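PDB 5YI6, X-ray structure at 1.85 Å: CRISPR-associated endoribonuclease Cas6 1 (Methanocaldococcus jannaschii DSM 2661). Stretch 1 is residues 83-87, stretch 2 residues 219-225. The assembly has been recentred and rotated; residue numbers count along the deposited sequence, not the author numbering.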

ATOM      1  N   ILE A  83      -1.214   2.919   6.605  1.00 12.74           N
ATOM      2  CA  ILE A  83      -2.455   2.461   5.983  1.00 15.05           C
ATOM      3  C   ILE A  83      -3.249   3.706   5.622  1.00 13.89           C
ATOM      4  O   ILE A  83      -3.311   4.651   6.413  1.00 12.92           O
ATOM      5  CB  ILE A  83      -3.319   1.583   6.919  1.00 14.91           C
ATOM      6  CG1 ILE A  83      -2.479   0.517   7.645  1.00 22.95           C
ATOM      7  CG2 ILE A  83      -4.474   0.941   6.112  1.00 13.91           C
ATOM      8  CD1 ILE A  83      -3.288  -0.413   8.650  1.00 18.83           C
ATOM      9  N   SER A  84      -3.836   3.723   4.428  1.00 11.75           N
ATOM     10  CA  SER A  84      -4.551   4.941   4.032  1.00 11.72           C
ATOM     11  C   SER A  84      -5.715   4.599   3.112  1.00 14.36           C
ATOM     12  O   SER A  84      -5.708   3.581   2.407  1.00 14.23           O
ATOM     13  CB  SER A  84      -3.642   5.953   3.330  1.00 15.77           C
ATOM     14  OG  SER A  84      -3.130   5.414   2.111  1.00 23.18           O
ATOM     15  N   SER A  85      -6.690   5.512   3.081  1.00 14.35           N
ATOM     16  CA  SER A  85      -7.825   5.340   2.180  1.00 13.78           C
ATOM     17  C   SER A  85      -8.438   6.707   1.897  1.00 17.06           C
ATOM     18  O   SER A  85      -8.441   7.576   2.784  1.00 16.73           O
ATOM     19  CB  SER A  85      -8.884   4.413   2.800  1.00 16.68           C
ATOM     20  OG  SER A  85     -10.026   4.300   1.943  1.00 15.37           O
ATOM     21  N   PRO A  86      -9.019   6.916   0.704  1.00 15.94           N
ATOM     22  CA  PRO A  86      -9.874   8.102   0.536  1.00 17.96           C
ATOM     23  C   PRO A  86     -11.155   7.998   1.358  1.00 21.26           C
ATOM     24  O   PRO A  86     -11.885   8.985   1.452  1.00 20.57           O
ATOM     25  CB  PRO A  86     -10.148   8.141  -0.985  1.00 14.66           C
ATOM     26  CG  PRO A  86      -9.985   6.678  -1.455  1.00 19.37           C
ATOM     27  CD  PRO A  86      -8.856   6.146  -0.554  1.00 15.38           C
ATOM     28  N   ASN A  87     -11.438   6.840   1.976  1.00 17.83           N
ATOM     29  CA  ASN A  87     -12.615   6.646   2.829  1.00 15.27           C
ATOM     30  C   ASN A  87     -12.187   6.685   4.296  1.00 19.38           C
ATOM     31  O   ASN A  87     -11.639   5.704   4.824  1.00 16.68           O
ATOM     32  CB  ASN A  87     -13.301   5.317   2.507  1.00 15.14           C
ATOM     33  CG  ASN A  87     -14.617   5.159   3.260  1.00 22.60           C
ATOM     34  OD1 ASN A  87     -14.717   5.519   4.434  1.00 21.52           O
ATOM     35  ND2 ASN A  87     -15.628   4.649   2.583  1.00 20.37           N
ATOM     36  N   LYS A 219      -3.842  13.730  -4.880  1.00 14.20           N
ATOM     37  CA  LYS A 219      -4.216  13.422  -3.505  1.00 18.30           C
ATOM     38  C   LYS A 219      -4.988  12.111  -3.429  1.00 18.74           C
ATOM     39  O   LYS A 219      -4.823  11.334  -2.479  1.00 16.57           O
ATOM     40  CB  LYS A 219      -5.061  14.570  -2.950  1.00 23.20           C
ATOM     41  CG  LYS A 219      -5.730  14.301  -1.638  1.00 34.85           C
ATOM     42  CD  LYS A 219      -6.513  15.514  -1.137  1.00 38.55           C
ATOM     43  CE  LYS A 219      -7.149  15.217   0.214  1.00 45.31           C
ATOM     44  NZ  LYS A 219      -8.142  14.105   0.174  1.00 46.06           N
ATOM     45  N   PHE A 220      -5.845  11.850  -4.426  1.00 19.84           N
ATOM     46  CA  PHE A 220      -6.500  10.547  -4.474  1.00 16.53           C
ATOM     47  C   PHE A 220      -5.489   9.415  -4.657  1.00 15.62           C
ATOM     48  O   PHE A 220      -5.587   8.388  -3.989  1.00 17.20           O
ATOM     49  CB  PHE A 220      -7.544  10.520  -5.598  1.00 17.94           C
ATOM     50  CG  PHE A 220      -8.225   9.203  -5.755  1.00 16.51           C
ATOM     51  CD1 PHE A 220      -9.215   8.810  -4.862  1.00 14.86           C
ATOM     52  CD2 PHE A 220      -7.885   8.356  -6.843  1.00 13.44           C
ATOM     53  CE1 PHE A 220      -9.873   7.554  -5.013  1.00 14.73           C
ATOM     54  CE2 PHE A 220      -8.526   7.093  -7.007  1.00 18.76           C
ATOM     55  CZ  PHE A 220      -9.536   6.712  -6.100  1.00 16.72           C
ATOM     56  N   GLY A 221      -4.513   9.572  -5.554  1.00 14.27           N
ATOM     57  CA  GLY A 221      -3.471   8.541  -5.647  1.00 14.36           C
ATOM     58  C   GLY A 221      -2.664   8.413  -4.355  1.00 17.18           C
ATOM     59  O   GLY A 221      -2.270   7.316  -3.950  1.00 13.73           O
ATOM     60  N   TYR A 222      -2.442   9.531  -3.680  1.00 13.50           N
ATOM     61  CA  TYR A 222      -1.696   9.520  -2.427  1.00 14.02           C
ATOM     62  C   TYR A 222      -2.408   8.689  -1.363  1.00 19.95           C
ATOM     63  O   TYR A 222      -1.765   7.968  -0.598  1.00 19.49           O
ATOM     64  CB  TYR A 222      -1.492  10.960  -1.956  1.00 16.65           C
ATOM     65  CG  TYR A 222      -0.409  11.078  -0.906  1.00 14.38           C
ATOM     66  CD1 TYR A 222       0.933  11.117  -1.284  1.00 16.09           C
ATOM     67  CD2 TYR A 222      -0.735  11.149   0.438  1.00 19.25           C
ATOM     68  CE1 TYR A 222       1.962  11.230  -0.295  1.00 16.37           C
ATOM     69  CE2 TYR A 222       0.262  11.277   1.439  1.00 19.92           C
ATOM     70  CZ  TYR A 222       1.610  11.291   1.042  1.00 17.51           C
ATOM     71  OH  TYR A 222       2.610  11.417   1.984  1.00 18.19           O
ATOM     72  N   GLU A 223      -3.736   8.782  -1.280  1.00 15.87           N
ATOM     73  CA  GLU A 223      -4.401   8.023  -0.210  1.00 21.13           C
ATOM     74  C   GLU A 223      -4.970   6.671  -0.663  1.00 15.83           C
ATOM     75  O   GLU A 223      -5.129   5.772   0.159  1.00 15.48           O
ATOM     76  CB  GLU A 223      -5.438   8.891   0.495  1.00 31.06           C
ATOM     77  CG  GLU A 223      -4.768  10.165   1.183  1.00 35.02           C
ATOM     78  CD  GLU A 223      -3.612   9.912   2.270  1.00 36.50           C
ATOM     79  OE1 GLU A 223      -2.878   8.896   2.265  1.00 25.54           O
ATOM     80  OE2 GLU A 223      -3.413  10.787   3.150  1.00 31.50           O
ATOM     81  N   CYS A 224      -5.247   6.488  -1.936  1.00 12.51           N
ATOM     82  CA  CYS A 224      -5.755   5.206  -2.429  1.00 15.73           C
ATOM     83  C   CYS A 224      -4.635   4.269  -2.869  1.00 16.04           C
ATOM     84  O   CYS A 224      -4.809   3.042  -2.847  1.00 14.43           O
ATOM     85  CB  CYS A 224      -6.688   5.434  -3.627  1.00 16.77           C
ATOM     86  SG  CYS A 224      -7.612   3.913  -4.142  1.00 20.83           S
ATOM     87  N   GLY A 225      -3.504   4.825  -3.261  1.00 13.51           N
ATOM     88  CA  GLY A 225      -2.411   4.091  -3.862  1.00 16.51           C
ATOM     89  C   GLY A 225      -2.393   4.301  -5.371  1.00 15.07           C
ATOM     90  O   GLY A 225      -3.410   4.625  -5.992  1.00 16.18           O
TER

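The last turn of a helix leaves carbonyl groups without a partner further along the helix, and a neighbouring strand can make use of them. The packing of the end of a strand, Ser84 and Ser85, and the following Pro86 against the helix that ends at Cys224 is a compact example. Strand and helix run in broadly opposing directions, with 137° between their N-to-C directions, and their axes approach to 6.7 Å. The nearest CA atoms, those of Ser85 and Glu223, lie 5.0 Å apart. About 258 Å² is buried in all, most of it by Glu223, Pro86 and Ser84.

Glu223 covers the most surface, and it takes part through both backbone and side chain. Glu223 N is still held within the helix, donating to Lys219 O at 3.0 Å, while its carbonyl turns to the strand. There Ser84, whose CA-to-CB bond points toward the helix, supplies the proton: Ser84 OG donates to Glu223 O at 2.8 Å, the one hydrogen bond between the stretches. The p rotamer of Ser84 brings the hydroxyl to this acceptor. Proximity alone does not make a bond, however. Ser85 N lies 3.3 Å from Glu223 O but at a poor angle, and Ser84 O, 3.2 Å from Glu223 O, is an acceptor facing an acceptor. The Glu223 side chain, m at both chi1 and chi2, folds back beside the serine, bringing Glu223 OE1 to 3.2 Å from Ser84 CB; this is packing contact, and the carboxylate oxygen OE1 finds its hydrogen bond elsewhere in the structure.

Pro86 continues the contact just beyond the strand, mainly through apolar carbons. Pro86 CG meets Phe220 CE1 at 3.7 Å, approaching the aromatic ring obliquely, and Pro86 CD lies 3.8 Å from Cys224 CB. Phe220 and Cys224 are one helical turn apart, joined by the bond from Cys224 N to Phe220 O at 2.8 Å, so one compact proline ring touches two successive turns.

The backbone next to the contact has its own features. Ser85 points its CA-to-CB bond away from the helix, and Ser85 OG accepts a hydrogen bond from Asn87 N at 2.9 Å, bracing the turn around Pro86. Across the contact, Gly225 leaves the helix with positive phi, at backbone angles where a CB would jam against the preceding carbonyl oxygen.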